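Local atomic coordinates of berberine bridge enzyme-like 28 (Arabidopsis thaliana, PDB entry 5D79), a protein that uses a covalently attached FAD cofactor as an oxidoreductase and takes part in the plant's adaptation to salt stress. Residues Gly479-Lys484 / Glu523-Leu528; Phe225-Gly230 / Glu505-Val510; Lys271-Ala276 / Glu319-Leu324; Asp283-Thr288 / Leu400-Gly405. All coordinates share one frame; numbering follows the deposited sequence.

Contact 1: residues Gly479-Lys484 / Glu523-Leu528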
# COMPACT_ATOMS: atom_id res chain seq x y z
N GLY A 479 -9.98 13.90 5.64
CA GLY A 479 -11.25 13.87 6.35
C GLY A 479 -11.52 12.57 7.08
O GLY A 479 -10.99 11.52 6.71
N MET A 480 -12.35 12.63 8.12
CA MET A 480 -12.77 11.44 8.86
C MET A 480 -14.18 11.62 9.42
O MET A 480 -14.72 12.72 9.41
CB MET A 480 -11.78 11.13 9.98
CG MET A 480 -11.54 12.29 10.93
SD MET A 480 -10.40 11.87 12.26
CE MET A 480 -11.36 10.67 13.19
N TYR A 481 -14.79 10.53 9.89
CA TYR A 481 -16.11 10.62 10.52
C TYR A 481 -16.06 11.24 11.92
O TYR A 481 -15.40 10.71 12.82
CB TYR A 481 -16.76 9.23 10.62
CG TYR A 481 -17.18 8.63 9.30
CD1 TYR A 481 -18.21 9.18 8.55
CD2 TYR A 481 -16.56 7.47 8.83
CE1 TYR A 481 -18.60 8.61 7.35
CE2 TYR A 481 -16.95 6.90 7.62
CZ TYR A 481 -17.96 7.47 6.89
OH TYR A 481 -18.33 6.89 5.70
N LEU A 482 -16.77 12.34 12.11
CA LEU A 482 -16.76 13.06 13.38
C LEU A 482 -18.16 13.55 13.74
O LEU A 482 -18.47 13.73 14.92
CB LEU A 482 -15.78 14.24 13.30
CG LEU A 482 -14.32 13.81 13.19
CD1 LEU A 482 -13.42 14.96 12.74
CD2 LEU A 482 -13.84 13.22 14.51
N GLY A 483 -18.99 13.74 12.73
CA GLY A 483 -20.35 14.24 12.92
C GLY A 483 -20.57 15.56 12.22
O GLY A 483 -21.41 16.36 12.64
N LYS A 484 -19.81 15.80 11.15
CA LYS A 484 -19.91 17.01 10.33
C LYS A 484 -21.23 17.07 9.55
O LYS A 484 -21.84 18.14 9.43
CB LYS A 484 -18.71 17.08 9.37
CG LYS A 484 -19.00 17.73 8.01
CD LYS A 484 -18.15 17.09 6.90
CE LYS A 484 -18.50 17.65 5.51
NZ LYS A 484 -19.13 16.65 4.59
N GLU A 523 -12.37 4.96 10.72
CA GLU A 523 -12.54 6.41 10.64
C GLU A 523 -12.74 6.97 9.21
O GLU A 523 -13.10 8.14 9.04
CB GLU A 523 -11.34 7.09 11.31
CG GLU A 523 -11.30 6.95 12.84
CD GLU A 523 -10.93 5.55 13.33
OE1 GLU A 523 -10.34 4.77 12.55
OE2 GLU A 523 -11.22 5.24 14.51
N GLN A 524 -12.50 6.14 8.19
CA GLN A 524 -12.67 6.53 6.79
C GLN A 524 -13.41 5.47 5.93
O GLN A 524 -13.38 5.52 4.70
CB GLN A 524 -11.30 6.83 6.16
CG GLN A 524 -10.79 8.24 6.36
CD GLN A 524 -9.56 8.55 5.50
OE1 GLN A 524 -8.88 7.63 5.03
NE2 GLN A 524 -9.28 9.83 5.30
N SER A 525 -14.07 4.53 6.59
CA SER A 525 -14.69 3.42 5.87
C SER A 525 -15.83 3.88 4.94
O SER A 525 -16.39 4.98 5.11
CB SER A 525 -15.20 2.36 6.85
OG SER A 525 -16.16 2.90 7.74
N ILE A 526 -16.15 3.04 3.96
CA ILE A 526 -17.23 3.30 3.01
C ILE A 526 -18.55 3.29 3.77
O ILE A 526 -18.81 2.35 4.53
CB ILE A 526 -17.25 2.24 1.89
CG1 ILE A 526 -15.93 2.23 1.11
CG2 ILE A 526 -18.44 2.43 0.96
CD1 ILE A 526 -15.64 3.50 0.33
N PRO A 527 -19.38 4.34 3.58
CA PRO A 527 -20.65 4.43 4.31
C PRO A 527 -21.79 3.65 3.66
O PRO A 527 -21.76 3.30 2.48
CB PRO A 527 -20.95 5.93 4.27
CG PRO A 527 -20.42 6.35 2.93
CD PRO A 527 -19.14 5.54 2.76
N LEU A 528 -22.81 3.37 4.46
CA LEU A 528 -24.05 2.82 3.94
C LEU A 528 -24.81 3.90 3.17
O LEU A 528 -24.67 5.09 3.43
CB LEU A 528 -24.92 2.27 5.07
CG LEU A 528 -24.50 1.05 5.88
CD1 LEU A 528 -25.39 0.98 7.10
CD2 LEU A 528 -24.61 -0.22 5.08

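Contact 2: residues Phe225-Gly230 / Glu505-Val510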
# COMPACT_ATOMS: atom_id res chain seq x y z
N PHE A 225 -16.71 -9.42 -4.76
CA PHE A 225 -15.38 -9.71 -5.31
C PHE A 225 -14.70 -8.47 -5.89
O PHE A 225 -13.48 -8.34 -5.91
CB PHE A 225 -15.47 -10.79 -6.39
CG PHE A 225 -14.13 -11.28 -6.86
CD1 PHE A 225 -13.31 -12.02 -6.02
CD2 PHE A 225 -13.67 -10.98 -8.14
CE1 PHE A 225 -12.06 -12.45 -6.44
CE2 PHE A 225 -12.43 -11.41 -8.56
CZ PHE A 225 -11.62 -12.15 -7.71
N TRP A 226 -15.51 -7.55 -6.37
CA TRP A 226 -15.00 -6.32 -6.95
C TRP A 226 -14.53 -5.40 -5.83
O TRP A 226 -13.40 -4.90 -5.84
CB TRP A 226 -16.09 -5.69 -7.83
CG TRP A 226 -15.80 -4.34 -8.40
CD1 TRP A 226 -15.21 -4.07 -9.60
CD2 TRP A 226 -16.15 -3.08 -7.82
NE1 TRP A 226 -15.14 -2.71 -9.79
CE2 TRP A 226 -15.71 -2.08 -8.71
CE3 TRP A 226 -16.77 -2.69 -6.63
CZ2 TRP A 226 -15.88 -0.72 -8.44
CZ3 TRP A 226 -16.95 -1.35 -6.37
CH2 TRP A 226 -16.51 -0.38 -7.27
N ALA A 227 -15.38 -5.22 -4.83
CA ALA A 227 -15.14 -4.25 -3.76
C ALA A 227 -13.86 -4.55 -2.97
O ALA A 227 -13.15 -3.63 -2.58
CB ALA A 227 -16.33 -4.20 -2.82
N ILE A 228 -13.58 -5.83 -2.74
CA ILE A 228 -12.41 -6.19 -1.94
C ILE A 228 -11.10 -5.99 -2.70
O ILE A 228 -10.03 -5.97 -2.10
CB ILE A 228 -12.49 -7.67 -1.43
CG1 ILE A 228 -12.60 -8.65 -2.59
CG2 ILE A 228 -13.65 -7.84 -0.49
CD1 ILE A 228 -12.57 -10.11 -2.16
N ARG A 229 -11.18 -5.83 -4.02
CA ARG A 229 -9.97 -5.68 -4.82
C ARG A 229 -9.64 -4.22 -5.13
O ARG A 229 -9.47 -3.85 -6.30
CB ARG A 229 -10.09 -6.46 -6.13
CG ARG A 229 -10.05 -7.97 -5.95
CD ARG A 229 -10.21 -8.67 -7.29
NE ARG A 229 -11.56 -8.47 -7.83
CZ ARG A 229 -11.83 -8.25 -9.11
NH1 ARG A 229 -10.85 -8.20 -10.01
NH2 ARG A 229 -13.09 -8.09 -9.50
N GLY A 230 -9.53 -3.41 -4.08
CA GLY A 230 -9.12 -2.02 -4.19
C GLY A 230 -9.90 -1.08 -3.29
O GLY A 230 -9.46 0.04 -3.01
N GLU A 505 -19.86 5.38 -5.54
CA GLU A 505 -21.27 5.02 -5.41
C GLU A 505 -21.47 3.51 -5.44
O GLU A 505 -22.20 2.97 -4.61
CB GLU A 505 -22.11 5.68 -6.50
CG GLU A 505 -22.22 7.19 -6.32
CD GLU A 505 -22.83 7.63 -4.98
OE1 GLU A 505 -23.69 6.91 -4.41
OE2 GLU A 505 -22.44 8.71 -4.49
N ARG A 506 -20.79 2.82 -6.36
CA ARG A 506 -20.89 1.36 -6.40
C ARG A 506 -20.42 0.71 -5.10
O ARG A 506 -21.10 -0.17 -4.55
CB ARG A 506 -20.09 0.78 -7.58
CG ARG A 506 -20.24 -0.74 -7.66
CD ARG A 506 -19.56 -1.37 -8.86
NE ARG A 506 -19.83 -2.81 -8.87
CZ ARG A 506 -19.27 -3.68 -9.70
NH1 ARG A 506 -18.40 -3.28 -10.61
NH2 ARG A 506 -19.59 -4.97 -9.62
N LEU A 507 -19.26 1.14 -4.60
CA LEU A 507 -18.71 0.64 -3.34
C LEU A 507 -19.74 0.75 -2.21
O LEU A 507 -19.90 -0.18 -1.41
CB LEU A 507 -17.44 1.41 -2.97
CG LEU A 507 -16.18 1.04 -3.75
CD1 LEU A 507 -15.16 2.15 -3.69
CD2 LEU A 507 -15.61 -0.27 -3.21
N VAL A 508 -20.45 1.88 -2.17
CA VAL A 508 -21.50 2.14 -1.18
C VAL A 508 -22.68 1.20 -1.37
O VAL A 508 -23.26 0.70 -0.40
CB VAL A 508 -21.98 3.62 -1.24
CG1 VAL A 508 -23.39 3.77 -0.71
CG2 VAL A 508 -21.03 4.51 -0.46
N ARG A 509 -23.04 0.93 -2.62
CA ARG A 509 -24.09 -0.04 -2.91
C ARG A 509 -23.65 -1.43 -2.44
O ARG A 509 -24.38 -2.11 -1.71
CB ARG A 509 -24.43 -0.06 -4.40
CG ARG A 509 -24.94 1.27 -4.97
CD ARG A 509 -26.03 1.91 -4.12
NE ARG A 509 -26.75 2.97 -4.85
CZ ARG A 509 -26.43 4.25 -4.82
NH1 ARG A 509 -25.39 4.67 -4.10
NH2 ARG A 509 -27.15 5.13 -5.51
N VAL A 510 -22.45 -1.84 -2.83
CA VAL A 510 -21.93 -3.13 -2.42
C VAL A 510 -21.86 -3.19 -0.89
O VAL A 510 -22.30 -4.16 -0.28
CB VAL A 510 -20.54 -3.43 -3.04
CG1 VAL A 510 -20.00 -4.75 -2.52
CG2 VAL A 510 -20.62 -3.46 -4.56

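Contact 3: residues Lys271-Ala276 / Glu319-Leu324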
# COMPACT_ATOMS: atom_id res chain seq x y z
N LYS A 271 11.66 17.43 -16.29
CA LYS A 271 10.71 18.01 -17.24
C LYS A 271 10.47 17.09 -18.43
O LYS A 271 9.33 16.90 -18.84
CB LYS A 271 11.21 19.36 -17.75
CG LYS A 271 11.05 20.50 -16.77
CD LYS A 271 11.25 21.83 -17.47
CE LYS A 271 10.16 22.08 -18.50
NZ LYS A 271 10.55 23.13 -19.48
N LYS A 272 11.54 16.51 -18.97
CA LYS A 272 11.44 15.56 -20.07
C LYS A 272 10.81 14.24 -19.64
O LYS A 272 10.02 13.65 -20.39
CB LYS A 272 12.83 15.33 -20.68
CG LYS A 272 12.92 14.12 -21.60
CD LYS A 272 12.07 14.28 -22.85
CE LYS A 272 12.18 13.07 -23.77
NZ LYS A 272 13.50 13.00 -24.45
N TRP A 273 11.16 13.75 -18.45
CA TRP A 273 10.56 12.52 -17.91
C TRP A 273 9.04 12.63 -17.89
O TRP A 273 8.34 11.67 -18.17
CB TRP A 273 11.11 12.23 -16.50
CG TRP A 273 10.50 11.03 -15.77
CD1 TRP A 273 10.96 9.74 -15.78
CD2 TRP A 273 9.34 11.02 -14.90
NE1 TRP A 273 10.16 8.94 -14.99
CE2 TRP A 273 9.16 9.70 -14.45
CE3 TRP A 273 8.43 12.01 -14.50
CZ2 TRP A 273 8.11 9.34 -13.60
CZ3 TRP A 273 7.38 11.64 -13.65
CH2 TRP A 273 7.24 10.32 -13.21
N GLN A 274 8.54 13.81 -17.57
CA GLN A 274 7.10 14.02 -17.41
C GLN A 274 6.31 13.77 -18.68
O GLN A 274 5.12 13.47 -18.63
CB GLN A 274 6.81 15.44 -16.93
CG GLN A 274 6.91 15.62 -15.44
CD GLN A 274 6.29 16.92 -15.02
OE1 GLN A 274 5.42 16.95 -14.16
NE2 GLN A 274 6.73 18.02 -15.63
N TYR A 275 6.97 13.92 -19.82
CA TYR A 275 6.32 13.74 -21.10
C TYR A 275 6.54 12.32 -21.65
O TYR A 275 5.74 11.82 -22.43
CB TYR A 275 6.81 14.79 -22.10
CG TYR A 275 6.40 16.21 -21.73
CD1 TYR A 275 7.20 17.00 -20.90
CD2 TYR A 275 5.22 16.76 -22.21
CE1 TYR A 275 6.83 18.29 -20.56
CE2 TYR A 275 4.84 18.06 -21.89
CZ TYR A 275 5.64 18.82 -21.06
OH TYR A 275 5.26 20.11 -20.73
N ALA A 276 7.62 11.68 -21.22
CA ALA A 276 8.05 10.40 -21.78
C ALA A 276 7.63 9.17 -20.98
O ALA A 276 7.34 8.13 -21.57
CB ALA A 276 9.58 10.39 -21.95
N GLU A 319 16.40 6.55 -27.78
CA GLU A 319 15.27 6.89 -28.64
C GLU A 319 14.23 7.77 -27.93
O GLU A 319 13.80 8.80 -28.46
CB GLU A 319 14.62 5.60 -29.15
CG GLU A 319 13.22 5.76 -29.71
CD GLU A 319 13.21 6.22 -31.15
OE1 GLU A 319 14.31 6.48 -31.70
OE2 GLU A 319 12.10 6.32 -31.73
N LYS A 320 13.82 7.36 -26.73
CA LYS A 320 12.72 8.02 -26.04
C LYS A 320 13.16 8.99 -24.92
O LYS A 320 12.42 9.91 -24.56
CB LYS A 320 11.76 6.97 -25.46
CG LYS A 320 11.09 6.05 -26.48
CD LYS A 320 10.18 6.82 -27.44
CE LYS A 320 8.95 5.99 -27.82
NZ LYS A 320 7.96 5.79 -26.71
N PHE A 321 14.36 8.79 -24.37
CA PHE A 321 14.80 9.53 -23.19
C PHE A 321 16.32 9.75 -23.22
O PHE A 321 17.01 9.36 -22.28
CB PHE A 321 14.39 8.77 -21.92
CG PHE A 321 14.31 9.62 -20.67
CD1 PHE A 321 14.64 10.96 -20.67
CD2 PHE A 321 13.90 9.04 -19.47
CE1 PHE A 321 14.56 11.72 -19.52
CE2 PHE A 321 13.82 9.79 -18.31
CZ PHE A 321 14.15 11.13 -18.34
N PRO A 322 16.85 10.34 -24.30
CA PRO A 322 18.31 10.43 -24.36
C PRO A 322 18.87 11.47 -23.39
O PRO A 322 20.07 11.51 -23.18
CB PRO A 322 18.58 10.84 -25.81
CG PRO A 322 17.39 11.58 -26.22
CD PRO A 322 16.22 10.94 -25.49
N GLU A 323 18.00 12.28 -22.81
CA GLU A 323 18.44 13.30 -21.86
C GLU A 323 18.93 12.69 -20.54
O GLU A 323 19.70 13.31 -19.82
CB GLU A 323 17.30 14.29 -21.59
CG GLU A 323 16.91 15.16 -22.78
CD GLU A 323 16.03 14.44 -23.78
OE1 GLU A 323 15.39 13.45 -23.37
OE2 GLU A 323 15.99 14.84 -24.96
N LEU A 324 18.48 11.48 -20.24
CA LEU A 324 18.91 10.79 -19.03
C LEU A 324 20.39 10.42 -19.09
O LEU A 324 21.07 10.40 -18.07
CB LEU A 324 18.06 9.55 -18.78
CG LEU A 324 18.21 9.08 -17.33
CD1 LEU A 324 17.86 10.22 -16.37
CD2 LEU A 324 17.39 7.84 -17.00
O HOH W 1 7.68 8.06 -24.33

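Contact 4: residues Asp283-Thr288 / Leu400-Gly405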
# COMPACT_ATOMS: atom_id res chain seq x y z
N ASP A 283 7.04 -2.49 -21.08
CA ASP A 283 8.20 -3.19 -20.51
C ASP A 283 9.14 -2.28 -19.70
O ASP A 283 9.91 -2.76 -18.89
CB ASP A 283 8.99 -3.88 -21.63
CG ASP A 283 8.27 -5.11 -22.19
OD1 ASP A 283 7.50 -5.74 -21.44
OD2 ASP A 283 8.48 -5.43 -23.38
N LEU A 284 9.05 -0.97 -19.92
CA LEU A 284 9.94 -0.00 -19.27
C LEU A 284 9.28 0.79 -18.14
O LEU A 284 8.33 1.54 -18.35
CB LEU A 284 10.50 0.98 -20.31
CG LEU A 284 11.50 2.03 -19.80
CD1 LEU A 284 12.63 1.36 -19.03
CD2 LEU A 284 12.07 2.84 -20.96
N PHE A 285 9.84 0.62 -16.94
CA PHE A 285 9.42 1.33 -15.74
C PHE A 285 10.49 2.31 -15.34
O PHE A 285 11.61 1.90 -15.06
CB PHE A 285 9.17 0.33 -14.60
CG PHE A 285 8.85 0.98 -13.27
CD1 PHE A 285 7.56 1.38 -12.97
CD2 PHE A 285 9.85 1.18 -12.33
CE1 PHE A 285 7.27 1.97 -11.74
CE2 PHE A 285 9.56 1.77 -11.10
CZ PHE A 285 8.27 2.16 -10.81
N ILE A 286 10.17 3.61 -15.32
CA ILE A 286 11.13 4.63 -14.92
C ILE A 286 10.58 5.55 -13.81
O ILE A 286 9.72 6.40 -14.05
CB ILE A 286 11.56 5.53 -16.11
CG1 ILE A 286 11.46 4.80 -17.44
CG2 ILE A 286 12.98 6.07 -15.91
CD1 ILE A 286 11.65 5.73 -18.59
N ARG A 287 11.13 5.39 -12.61
CA ARG A 287 10.75 6.18 -11.44
C ARG A 287 11.76 7.30 -11.14
O ARG A 287 12.96 7.16 -11.36
CB ARG A 287 10.59 5.25 -10.23
CG ARG A 287 10.79 5.92 -8.86
CD ARG A 287 10.35 5.02 -7.69
NE ARG A 287 8.92 4.70 -7.76
CZ ARG A 287 8.32 3.79 -7.00
NH1 ARG A 287 9.04 3.11 -6.10
NH2 ARG A 287 7.03 3.54 -7.13
N THR A 288 11.26 8.42 -10.64
CA THR A 288 12.09 9.53 -10.23
C THR A 288 11.88 9.77 -8.74
O THR A 288 10.75 9.96 -8.28
CB THR A 288 11.77 10.82 -11.02
OG1 THR A 288 12.06 10.63 -12.42
CG2 THR A 288 12.57 12.01 -10.50
N LEU A 400 8.10 9.98 -7.70
CA LEU A 400 7.25 10.06 -8.88
C LEU A 400 7.19 8.70 -9.58
O LEU A 400 8.20 8.21 -10.10
CB LEU A 400 7.74 11.16 -9.84
CG LEU A 400 7.49 12.64 -9.49
CD1 LEU A 400 8.25 13.06 -8.24
CD2 LEU A 400 7.89 13.52 -10.64
N THR A 401 6.00 8.11 -9.58
CA THR A 401 5.76 6.78 -10.11
C THR A 401 4.93 6.83 -11.39
O THR A 401 3.78 7.24 -11.36
CB THR A 401 5.06 5.91 -9.06
OG1 THR A 401 5.92 5.78 -7.93
CG2 THR A 401 4.75 4.53 -9.59
N PRO A 402 5.52 6.39 -12.52
CA PRO A 402 4.83 6.54 -13.81
C PRO A 402 3.64 5.59 -13.98
O PRO A 402 3.74 4.40 -13.69
CB PRO A 402 5.94 6.22 -14.81
CG PRO A 402 6.77 5.18 -14.09
CD PRO A 402 6.74 5.58 -12.63
N PHE A 403 2.52 6.12 -14.44
CA PHE A 403 1.39 5.28 -14.84
C PHE A 403 1.45 5.06 -16.36
O PHE A 403 2.53 4.85 -16.92
CB PHE A 403 0.06 5.90 -14.40
CG PHE A 403 -0.24 5.70 -12.93
CD1 PHE A 403 0.80 5.53 -12.01
CD2 PHE A 403 -1.54 5.67 -12.47
CE1 PHE A 403 0.53 5.32 -10.64
CE2 PHE A 403 -1.83 5.48 -11.11
CZ PHE A 403 -0.78 5.30 -10.19
N GLY A 404 0.32 5.10 -17.05
CA GLY A 404 0.33 4.75 -18.46
C GLY A 404 0.52 3.25 -18.61
O GLY A 404 0.46 2.52 -17.63
N GLY A 405 0.73 2.77 -19.82
CA GLY A 405 0.76 1.33 -20.04
C GLY A 405 -0.54 0.67 -19.62
O GLY A 405 -1.62 1.16 -19.93

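Contact 1: residues Gly479-Lys484 / Glu523-Leu528
Two irregular loops of the berberine-and-berberine-like region meet here: residues 479-484 lead into helix 488-500, while the C-terminal loop, Glu523 to Leu528, comes after helix 504-514. Apolar contact is modest. Met480 and Glu523 run side by side, with the methyl CE of Met480 resting 3.7 Å from Glu523 CG; the bend at chi3 (-68°) sets it there. The carboxylate of Glu523 turns elsewhere, to a salt bridge with Arg105 and a hydrogen bond from Tyr121 N. Pro527 crosses the phenol of Tyr481 at about a right angle, with CB 3.1 Å from Tyr481 OH.

Lacking strand structure, the loops are tied by three well-formed hydrogen bonds. Tyr481 N donates a hydrogen bond to Glu523 O at 3.0 Å. Gly479 O receives the amide of Gln524, whose NE2 lies 2.8 Å away in the carbonyl plane with an N-H...O angle of 166°. An amide suits this position because both its ends work: NE2 also bonds Asp475 O, while OE1 meets the hydroxyl of Tyr499. Gly479 has phi 133°, a value at which a beta carbon would collide with the preceding carbonyl. Tyrosine suits position 481 because its long flat ring carries a hydroxyl across to the other loop. Ser525 O lies at the ring's edge, in plane, and Tyr481 OH donates to it at 2.8 Å, nearly along the C=O axis.

Contact 2: residues Phe225-Gly230 / Glu505-Val510
The broad indole of Trp226 projects from helix 222-227 as the main bump of this interface, and Arg506 and Leu507 of helix 504-514 form the hollow that receives it. Arg506 lies over one face. Its CG is anti to the backbone N (chi1 -177°) and the chain stays extended, so it follows the length of the indole: CD sits 3.5 Å from the centroid of the six-membered ring in a CH-pi contact, and CZ lies 3.8 Å from that of the five-membered ring in a cation-pi contact. The guanidinium is stacked flat, its plane only 17° from that of the indole. NH2 also forms a salt bridge with Asp223, which helps fix its rotation.

The two helices belong to different parts of the flavoprotein, the FAD-binding PCMH-type domain and the C-terminal berberine-like region, so the stack joins these across a largely buried seam. Leu507 crosses the indole at about a right angle, and its CD2 meets the corner atom CZ3 of Trp226 at 3.6 Å. An alanine here in place of Trp226, without the indole and its NE1 bond to Tyr413 O, would probably leave Arg506 less firmly held and the seam less well packed.

Beside the tryptophan, the small Ala227 lets the helices come close. Its CB fits between two branches one turn apart, 4.0 Å from Leu507 CD2 and 3.7 Å from Val510 CG1.

Contact 3: residues Lys271-Ala276 / Glu319-Leu324
Lys272 leaves its helix with CG anti to the backbone N (chi1 165°), then bends at chi2 and again at chi4, which carries its ammonium across to the end of the opposing helix; Phe321 likewise has CG anti to N (chi1 -158°), which brings its ring to the base of Lys272. The arrangement joins the last turns of helix 263-276, which packs through Trp273 on the seven-stranded antiparallel sheet, to the C-terminal end of helix 310-320. Phe321 is the first residue to depart from helical backbone angles, and the turn after it swings Glu323 round to face Lys272.

The apolar part of the contact rests on the phenyl ring. Lys272 CG lies 3.6 Å from Phe321 CE1, the two side chains sliding past each other in opposite directions, while Phe321 CZ reaches Trp273 CB at 3.7 Å. Phe321 CE2 approaches the edge of the indole near its plane, 3.8 Å from Trp273 CD1. On one face of the phenyl, Leu324 CB sits over the centre. An alanine in place of Phe321, without these ring contacts, would probably loosen the packing between helix 263-276 and this turn.

Polar contacts lie beside the ring. The position of Lys272 NZ is uncertain, so its salt bridge with the carboxylate of Glu323 and its weak hydrogen bond to Lys320 O, a carbonyl at the helix end, are both tentative. A water molecule donates to Ala276 O at 2.8 Å and accepts a weak bond from Lys320 NZ.

Contact 4: residues Asp283-Thr288 / Leu400-Gly405
Strands 284-288 and 400-402 run antiparallel, with their axes 5.1 Å apart at closest and their directions 164° apart. Thr288 and Leu400 make the hydrogen-bonded pair: Leu400 N donates to Thr288 O at 2.7 Å, and Thr288 N to Leu400 O at 3.1 Å. Pro402, having no N-H to give, ends this ladder; its ring packs instead on the neighbouring strand, with CG 3.2 Å from Ile286 O. That carbonyl also accepts the indole N-H of Trp273.

Arg287 and Thr401 lie side by side, pointing the same way. A bend at chi3 (-61°) brings the guanidinium to the hydroxyl, and Arg287 NH2 bonds Thr401 OG1 at 2.6 Å, with NE adding a weak second bond. Phe285 lies against one face of the guanidinium, CZ 3.7 Å above its plane, and its CE1 touches Pro402 CD at 3.8 Å. The outer end of the phenyl thus touches both the guanidinium and the proline.

Tyr188 touches both Arg287 and Thr401. Helix 263-276 packs through Trp273 on Thr288, Leu400 and Pro402. The two strands are adjacent inner members of the seven-stranded antiparallel sheet, flanked by strands 298-306 and 425-434.

The four contacts form two touching pairs. The C-terminal loop of contact 1 packs on helix 504-514 of contact 2: Ile526 CG2 and Pro527 O lie 3.6 and 3.3 Å from Val508 CG2. Contacts 3 and 4, whose centres are 12 Å apart, meet at Trp273, where the indole packs its CH2 on Leu400 CB at 3.5 Å. The pairs are well separated; the nearest atoms of contacts 2 and 4 are about 12 Å apart. The FAD lies between them, about 5 Å from the side chain of Arg287 in contact 4, 8 Å from Glu523 in contact 1 and 11 Å from Ala227 in contact 2. Contact 3 is peripheral, Trp273 being about 13 Å away.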